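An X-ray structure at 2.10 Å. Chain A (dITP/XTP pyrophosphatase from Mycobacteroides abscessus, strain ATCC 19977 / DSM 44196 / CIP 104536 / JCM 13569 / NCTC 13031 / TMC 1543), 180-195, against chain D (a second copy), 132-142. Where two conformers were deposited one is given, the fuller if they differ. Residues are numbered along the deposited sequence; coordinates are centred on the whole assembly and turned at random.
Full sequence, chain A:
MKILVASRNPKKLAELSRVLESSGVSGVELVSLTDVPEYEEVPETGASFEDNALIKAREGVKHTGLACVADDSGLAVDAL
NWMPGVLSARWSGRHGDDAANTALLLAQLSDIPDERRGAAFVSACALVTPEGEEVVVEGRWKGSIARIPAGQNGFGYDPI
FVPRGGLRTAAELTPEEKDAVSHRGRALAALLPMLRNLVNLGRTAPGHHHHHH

Chain A, residues 180-195: AVSHRGRALAALLPML
Chain D, residues 132-142: GEEVVVEGRWK

Val D137 (chi1 t) is the apolar centre of the contact, pointing from a chain D strand toward a chain A helix: its CG2 lies 3.7 Å from Leu A188 CB and 3.7 Å from Gly A185 O, and its CG1 lies 3.9 Å from both Ala A189 CB and Leu A192 CD1. The helix, already under way at Ala A180, and the strand, which runs from Glu D134 through Lys D142 and on, point roughly the same way, their axes 36° apart (signed crossing angle -36°) and 7.9 Å at closest approach. CA-CA register is Gly A185-Val D135 6.6 Å, Ala A189-Val D137 5.9 Å and Leu A192-Gly D139 6.9 Å. The helix is held by i to i+4 bonds such as Ala A189 N to Gly A185 O, 3.0 Å. Strand alternation (phi/psi near -130/140 from Glu D134 to Arg D140, -101/108 at Trp D141) turns Val D135, Val D137 and Trp D141 toward chain A, and Val D136, Glu D138 and Arg D140 away.

Leu A188 (m,t) sets CD1 3.9 Å from Val D135 CG1 (chi1 t). Farther along chain A, Leu A192, in a loop (phi/psi -45/115; m,t), lays CD1 3.3 Å from Gly D139 N; a CB on this glycine would crowd Leu A192 CD1 and Met A194 CE. Met A194 (t,m,m), in the 3-10 segment 193-195, brings CE 3.2 Å from Gly D139 C and SD 3.6 Å from Trp D141 CB. Trp D141 (chi1 -172°, chi2 20°) leads its ring end away, and the sulfur sits obliquely, SD 5.2 Å from the five-membered ring centroid.

At the other end, Val A181 (chi1 t) meets Glu D133 (t,t, chi3 -66°) through CG2 and OE1, 3.5 Å apart, a van der Waals contact. No hydrogen bond joins the stretches. On the strand's averted side, Arg D140 NE donates to Glu D138 OE1 at 2.7 Å, a salt bridge within chain D.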

ATOM      1  N   ALA A 180      22.278   6.865 -21.244  1.00 64.75           N
ATOM      2  CA  ALA A 180      22.320   7.948 -20.267  1.00 65.05           C
ATOM      3  C   ALA A 180      21.327   7.763 -19.125  1.00 66.06           C
ATOM      4  O   ALA A 180      21.502   8.382 -18.070  1.00 65.73           O
ATOM      5  CB  ALA A 180      22.061   9.286 -20.960  1.00 62.50           C
ATOM      6  N   VAL A 181      20.296   6.935 -19.307  1.00 66.79           N
ATOM      7  CA  VAL A 181      19.298   6.728 -18.258  1.00 64.92           C
ATOM      8  C   VAL A 181      19.787   5.709 -17.224  1.00 61.69           C
ATOM      9  O   VAL A 181      19.518   5.845 -16.024  1.00 57.63           O
ATOM     10  CB  VAL A 181      17.957   6.317 -18.898  1.00 54.12           C
ATOM     11  CG1 VAL A 181      16.965   5.846 -17.851  1.00 42.82           C
ATOM     12  CG2 VAL A 181      17.381   7.486 -19.691  1.00 53.43           C
ATOM     13  N   SER A 182      20.519   4.682 -17.661  1.00 62.91           N
ATOM     14  CA  SER A 182      21.142   3.767 -16.707  1.00 66.97           C
ATOM     15  C   SER A 182      22.309   4.422 -15.977  1.00 66.89           C
ATOM     16  O   SER A 182      22.573   4.089 -14.816  1.00 64.53           O
ATOM     17  CB  SER A 182      21.619   2.492 -17.411  1.00 66.36           C
ATOM     18  OG  SER A 182      20.549   1.589 -17.632  1.00 67.86           O
ATOM     19  N   HIS A 183      23.023   5.340 -16.639  1.00 70.68           N
ATOM     20  CA  HIS A 183      24.127   6.043 -15.986  1.00 69.28           C
ATOM     21  C   HIS A 183      23.631   6.923 -14.846  1.00 68.19           C
ATOM     22  O   HIS A 183      24.239   6.961 -13.769  1.00 69.18           O
ATOM     23  CB  HIS A 183      24.897   6.889 -17.003  1.00 70.27           C
ATOM     24  CG  HIS A 183      25.814   6.100 -17.886  1.00 76.41           C
ATOM     25  ND1 HIS A 183      26.433   6.645 -18.990  1.00 76.24           N
ATOM     26  CD2 HIS A 183      26.222   4.809 -17.826  1.00 77.07           C
ATOM     27  CE1 HIS A 183      27.181   5.725 -19.573  1.00 79.85           C
ATOM     28  NE2 HIS A 183      27.071   4.602 -18.887  1.00 80.39           N
ATOM     29  N   ARG A 184      22.538   7.659 -15.072  1.00 63.19           N
ATOM     30  CA  ARG A 184      21.956   8.484 -14.020  1.00 54.02           C
ATOM     31  C   ARG A 184      21.301   7.644 -12.928  1.00 55.08           C
ATOM     32  O   ARG A 184      21.339   8.028 -11.751  1.00 54.80           O
ATOM     33  CB  ARG A 184      20.946   9.456 -14.627  1.00 55.49           C
ATOM     34  N   GLY A 185      20.697   6.509 -13.287  1.00 53.72           N
ATOM     35  CA  GLY A 185      20.145   5.623 -12.271  1.00 52.92           C
ATOM     36  C   GLY A 185      21.216   5.049 -11.360  1.00 53.72           C
ATOM     37  O   GLY A 185      21.061   5.008 -10.139  1.00 47.62           O
ATOM     38  N   ARG A 186      22.315   4.576 -11.952  1.00 56.88           N
ATOM     39  CA  ARG A 186      23.420   4.032 -11.168  1.00 55.49           C
ATOM     40  C   ARG A 186      24.164   5.116 -10.385  1.00 51.64           C
ATOM     41  O   ARG A 186      24.734   4.824  -9.325  1.00 46.57           O
ATOM     42  CB  ARG A 186      24.363   3.265 -12.093  1.00 58.69           C
ATOM     43  CG  ARG A 186      23.704   2.040 -12.694  1.00 60.76           C
ATOM     44  CD  ARG A 186      24.477   1.491 -13.878  1.00 68.88           C
ATOM     45  NE  ARG A 186      23.948   0.193 -14.284  1.00 72.33           N
ATOM     46  CZ  ARG A 186      24.197  -0.391 -15.450  1.00 72.99           C
ATOM     47  NH1 ARG A 186      24.964   0.214 -16.347  1.00 72.27           N
ATOM     48  NH2 ARG A 186      23.671  -1.579 -15.721  1.00 72.67           N
ATOM     49  N   ALA A 187      24.200   6.354 -10.903  1.00 56.80           N
ATOM     50  CA  ALA A 187      24.808   7.470 -10.173  1.00 51.40           C
ATOM     51  C   ALA A 187      23.966   7.864  -8.966  1.00 47.37           C
ATOM     52  O   ALA A 187      24.505   8.237  -7.915  1.00 45.70           O
ATOM     53  CB  ALA A 187      25.009   8.672 -11.095  1.00 45.21           C
ATOM     54  N   LEU A 188      22.640   7.825  -9.111  1.00 47.46           N
ATOM     55  CA  LEU A 188      21.768   8.084  -7.970  1.00 45.47           C
ATOM     56  C   LEU A 188      21.904   6.990  -6.917  1.00 41.77           C
ATOM     57  O   LEU A 188      21.880   7.270  -5.710  1.00 43.86           O
ATOM     58  CB  LEU A 188      20.320   8.194  -8.436  1.00 38.65           C
ATOM     59  CG  LEU A 188      19.872   9.472  -9.121  1.00 37.93           C
ATOM     60  CD1 LEU A 188      18.417   9.320  -9.503  1.00 36.19           C
ATOM     61  CD2 LEU A 188      20.056  10.650  -8.171  1.00 39.05           C
ATOM     62  N   ALA A 189      22.014   5.733  -7.358  1.00 42.08           N
ATOM     63  CA  ALA A 189      22.149   4.622  -6.424  1.00 45.03           C
ATOM     64  C   ALA A 189      23.426   4.747  -5.604  1.00 48.45           C
ATOM     65  O   ALA A 189      23.445   4.390  -4.420  1.00 51.54           O
ATOM     66  CB  ALA A 189      22.135   3.294  -7.182  1.00 43.88           C
ATOM     67  N   ALA A 190      24.475   5.321  -6.193  1.00 47.30           N
ATOM     68  CA  ALA A 190      25.735   5.498  -5.491  1.00 50.30           C
ATOM     69  C   ALA A 190      25.686   6.688  -4.547  1.00 54.93           C
ATOM     70  O   ALA A 190      26.484   6.750  -3.604  1.00 57.78           O
ATOM     71  CB  ALA A 190      26.872   5.673  -6.496  1.00 52.26           C
ATOM     72  N   LEU A 191      24.760   7.622  -4.790  1.00 54.54           N
ATOM     73  CA  LEU A 191      24.593   8.827  -3.985  1.00 59.77           C
ATOM     74  C   LEU A 191      23.795   8.586  -2.699  1.00 60.57           C
ATOM     75  O   LEU A 191      23.952   9.361  -1.743  1.00 51.45           O
ATOM     76  CB  LEU A 191      23.932   9.927  -4.827  1.00 47.13           C
ATOM     77  N   LEU A 192      22.949   7.520  -2.647  1.00 52.08           N
ATOM     78  CA  LEU A 192      22.067   7.211  -1.514  1.00 55.20           C
ATOM     79  C   LEU A 192      22.784   7.338  -0.171  1.00 58.17           C
ATOM     80  O   LEU A 192      23.719   6.579   0.118  1.00 60.44           O
ATOM     81  CB  LEU A 192      21.492   5.796  -1.638  1.00 44.81           C
ATOM     82  CG  LEU A 192      20.464   5.538  -2.737  1.00 42.61           C
ATOM     83  CD1 LEU A 192      19.966   4.121  -2.667  1.00 42.64           C
ATOM     84  CD2 LEU A 192      19.311   6.501  -2.569  1.00 41.05           C
ATOM     85  N   PRO A 193      22.364   8.297   0.668  1.00 59.19           N
ATOM     86  CA  PRO A 193      23.041   8.503   1.968  1.00 61.80           C
ATOM     87  C   PRO A 193      23.108   7.285   2.892  1.00 63.78           C
ATOM     88  O   PRO A 193      24.126   7.109   3.577  1.00 62.09           O
ATOM     89  CB  PRO A 193      22.218   9.643   2.596  1.00 60.21           C
ATOM     90  CG  PRO A 193      21.699  10.422   1.416  1.00 53.25           C
ATOM     91  CD  PRO A 193      21.426   9.393   0.342  1.00 48.41           C
ATOM     92  N   MET A 194      22.073   6.435   2.933  1.00 58.90           N
ATOM     93  CA  MET A 194      22.110   5.305   3.862  1.00 63.51           C
ATOM     94  C   MET A 194      23.166   4.283   3.465  1.00 72.24           C
ATOM     95  O   MET A 194      23.672   3.555   4.330  1.00 72.41           O
ATOM     96  CB  MET A 194      20.729   4.647   3.965  1.00 56.93           C
ATOM     97  CG  MET A 194      20.643   3.409   4.847  1.00 53.96           C
ATOM     98  SD  MET A 194      21.078   1.890   3.965  1.00 55.05           S
ATOM     99  CE  MET A 194      19.689   1.693   2.876  1.00 48.17           C
ATOM    100  N   LEU A 195      23.524   4.230   2.175  1.00 77.18           N
ATOM    101  CA  LEU A 195      24.586   3.336   1.719  1.00 83.13           C
ATOM    102  C   LEU A 195      25.871   3.519   2.521  1.00 89.54           C
ATOM    103  O   LEU A 195      26.686   2.591   2.602  1.00 88.92           O
ATOM    104  CB  LEU A 195      24.851   3.555   0.229  1.00 79.78           C
TER
ATOM    105  N   GLY D 132      12.532  17.280 -18.110  1.00 17.58           N
ATOM    106  CA  GLY D 132      11.431  16.613 -17.444  1.00 18.99           C
ATOM    107  C   GLY D 132      11.581  15.122 -17.219  1.00 16.79           C
ATOM    108  O   GLY D 132      10.614  14.482 -16.785  1.00 15.82           O
ATOM    109  N   GLU D 133      12.756  14.552 -17.466  1.00 16.35           N
ATOM    110  CA  GLU D 133      12.998  13.161 -17.097  1.00 15.96           C
ATOM    111  C   GLU D 133      13.021  13.002 -15.577  1.00 16.89           C
ATOM    112  O   GLU D 133      13.545  13.859 -14.856  1.00 13.78           O
ATOM    113  CB  GLU D 133      14.328  12.703 -17.683  1.00 18.16           C
ATOM    114  CG  GLU D 133      14.749  11.309 -17.246  1.00 21.21           C
ATOM    115  CD  GLU D 133      16.029  10.848 -17.940  1.00 27.70           C
ATOM    116  OE1 GLU D 133      16.013  10.662 -19.171  1.00 31.76           O
ATOM    117  OE2 GLU D 133      17.052  10.689 -17.239  1.00 31.48           O
ATOM    118  N   GLU D 134      12.451  11.902 -15.078  1.00 13.95           N
ATOM    119  CA  GLU D 134      12.393  11.656 -13.632  1.00 13.78           C
ATOM    120  C   GLU D 134      12.905  10.261 -13.335  1.00 15.76           C
ATOM    121  O   GLU D 134      12.390   9.283 -13.879  1.00 13.38           O
ATOM    122  CB  GLU D 134      10.970  11.772 -13.082  1.00 12.38           C
ATOM    123  CG  GLU D 134      10.285  13.073 -13.389  1.00 14.99           C
ATOM    124  CD  GLU D 134       8.926  13.161 -12.734  1.00 20.47           C
ATOM    125  OE1 GLU D 134       8.472  12.133 -12.183  1.00 21.05           O
ATOM    126  OE2 GLU D 134       8.322  14.254 -12.763  1.00 19.30           O
ATOM    127  N   VAL D 135      13.896  10.165 -12.453  1.00 12.86           N
ATOM    128  CA  VAL D 135      14.395   8.890 -11.962  1.00 14.94           C
ATOM    129  C   VAL D 135      14.494   8.973 -10.445  1.00 17.24           C
ATOM    130  O   VAL D 135      15.007   9.955  -9.897  1.00 14.81           O
ATOM    131  CB  VAL D 135      15.775   8.539 -12.558  1.00 17.42           C
ATOM    132  CG1 VAL D 135      16.257   7.204 -11.986  1.00 14.11           C
ATOM    133  CG2 VAL D 135      15.738   8.514 -14.092  1.00 16.29           C
ATOM    134  N   VAL D 136      14.042   7.939  -9.763  1.00 17.12           N
ATOM    135  CA  VAL D 136      14.173   7.890  -8.318  1.00 14.49           C
ATOM    136  C   VAL D 136      14.747   6.541  -7.925  1.00 19.02           C
ATOM    137  O   VAL D 136      14.475   5.517  -8.568  1.00 13.48           O
ATOM    138  CB  VAL D 136      12.832   8.182  -7.612  1.00 13.99           C
ATOM    139  CG1 VAL D 136      11.772   7.160  -7.966  1.00 15.13           C
ATOM    140  CG2 VAL D 136      13.052   8.272  -6.106  1.00 15.61           C
ATOM    141  N   VAL D 137      15.626   6.558  -6.928  1.00 18.60           N
ATOM    142  CA  VAL D 137      16.247   5.354  -6.393  0.51 18.90           C
ATOM    143  C   VAL D 137      16.051   5.362  -4.882  1.00 17.86           C
ATOM    144  O   VAL D 137      16.018   6.422  -4.255  1.00 14.86           O
ATOM    145  CB  VAL D 137      17.752   5.276  -6.763  0.51 20.89           C
ATOM    146  CG1 VAL D 137      18.414   4.019  -6.192  0.51 22.06           C
ATOM    147  CG2 VAL D 137      17.940   5.332  -8.264  0.51 21.12           C
ATOM    148  N   GLU D 138      15.917   4.174  -4.293  1.00 14.54           N
ATOM    149  CA  GLU D 138      15.915   4.091  -2.839  1.00 17.40           C
ATOM    150  C   GLU D 138      16.729   2.884  -2.401  1.00 19.81           C
ATOM    151  O   GLU D 138      16.916   1.923  -3.161  1.00 16.68           O
ATOM    152  CB  GLU D 138      14.496   4.023  -2.252  1.00 13.04           C
ATOM    153  CG  GLU D 138      13.914   2.628  -2.202  1.00 15.14           C
ATOM    154  CD  GLU D 138      12.571   2.583  -1.487  1.00 19.56           C
ATOM    155  OE1 GLU D 138      11.953   1.486  -1.459  1.00 15.92           O
ATOM    156  OE2 GLU D 138      12.135   3.646  -0.968  1.00 13.60           O
ATOM    157  N   GLY D 139      17.263   2.982  -1.191  1.00 16.05           N
ATOM    158  CA  GLY D 139      17.884   1.857  -0.513  1.00 12.72           C
ATOM    159  C   GLY D 139      17.190   1.619   0.813  1.00 14.86           C
ATOM    160  O   GLY D 139      16.801   2.572   1.493  1.00 13.18           O
ATOM    161  N   ARG D 140      17.047   0.344   1.180  1.00 14.50           N
ATOM    162  CA  ARG D 140      16.428  -0.070   2.441  1.00 15.26           C
ATOM    163  C   ARG D 140      17.365  -1.008   3.180  1.00 14.53           C
ATOM    164  O   ARG D 140      17.777  -2.030   2.624  1.00 12.68           O
ATOM    165  CB  ARG D 140      15.095  -0.798   2.221  1.00 12.04           C
ATOM    166  CG  ARG D 140      14.060   0.080   1.620  1.00 20.52           C
ATOM    167  CD  ARG D 140      12.644  -0.516   1.658  1.00 19.24           C
ATOM    168  NE  ARG D 140      11.774   0.499   1.088  1.00 18.40           N
ATOM    169  CZ  ARG D 140      10.788   1.105   1.729  1.00 18.51           C
ATOM    170  NH1 ARG D 140      10.468   0.760   2.980  1.00 14.79           N
ATOM    171  NH2 ARG D 140      10.097   2.038   1.084  1.00 21.70           N
ATOM    172  N   TRP D 141      17.682  -0.668   4.421  1.00 13.77           N
ATOM    173  CA  TRP D 141      18.488  -1.507   5.310  1.00 17.56           C
ATOM    174  C   TRP D 141      17.533  -2.202   6.270  1.00 16.29           C
ATOM    175  O   TRP D 141      16.978  -1.560   7.161  1.00 14.88           O
ATOM    176  CB  TRP D 141      19.496  -0.640   6.060  1.00 16.47           C
ATOM    177  CG  TRP D 141      20.551  -1.347   6.906  1.00 14.59           C
ATOM    178  CD1 TRP D 141      20.967  -2.632   6.806  1.00 17.16           C
ATOM    179  CD2 TRP D 141      21.327  -0.753   7.963  1.00 13.60           C
ATOM    180  NE1 TRP D 141      21.945  -2.891   7.750  1.00 17.91           N
ATOM    181  CE2 TRP D 141      22.185  -1.746   8.464  1.00 16.25           C
ATOM    182  CE3 TRP D 141      21.355   0.519   8.548  1.00 17.22           C
ATOM    183  CZ2 TRP D 141      23.081  -1.505   9.513  1.00 15.28           C
ATOM    184  CZ3 TRP D 141      22.254   0.760   9.595  1.00 18.51           C
ATOM    185  CH2 TRP D 141      23.096  -0.246  10.061  1.00 16.34           C
ATOM    186  N   LYS D 142      17.337  -3.508   6.095  1.00 14.56           N
ATOM    187  CA  LYS D 142      16.280  -4.195   6.829  1.00 14.64           C
ATOM    188  C   LYS D 142      16.709  -4.482   8.264  1.00 18.60           C
ATOM    189  O   LYS D 142      17.870  -4.818   8.536  1.00 15.37           O
ATOM    190  CB  LYS D 142      15.889  -5.499   6.126  1.00 18.51           C
ATOM    191  CG  LYS D 142      15.418  -5.300   4.674  1.00 18.64           C
ATOM    192  CD  LYS D 142      14.184  -4.393   4.653  1.00 20.63           C
ATOM    193  CE  LYS D 142      13.145  -4.829   3.626  1.00 24.36           C
ATOM    194  NZ  LYS D 142      12.005  -5.510   4.292  1.00 24.80           N
TER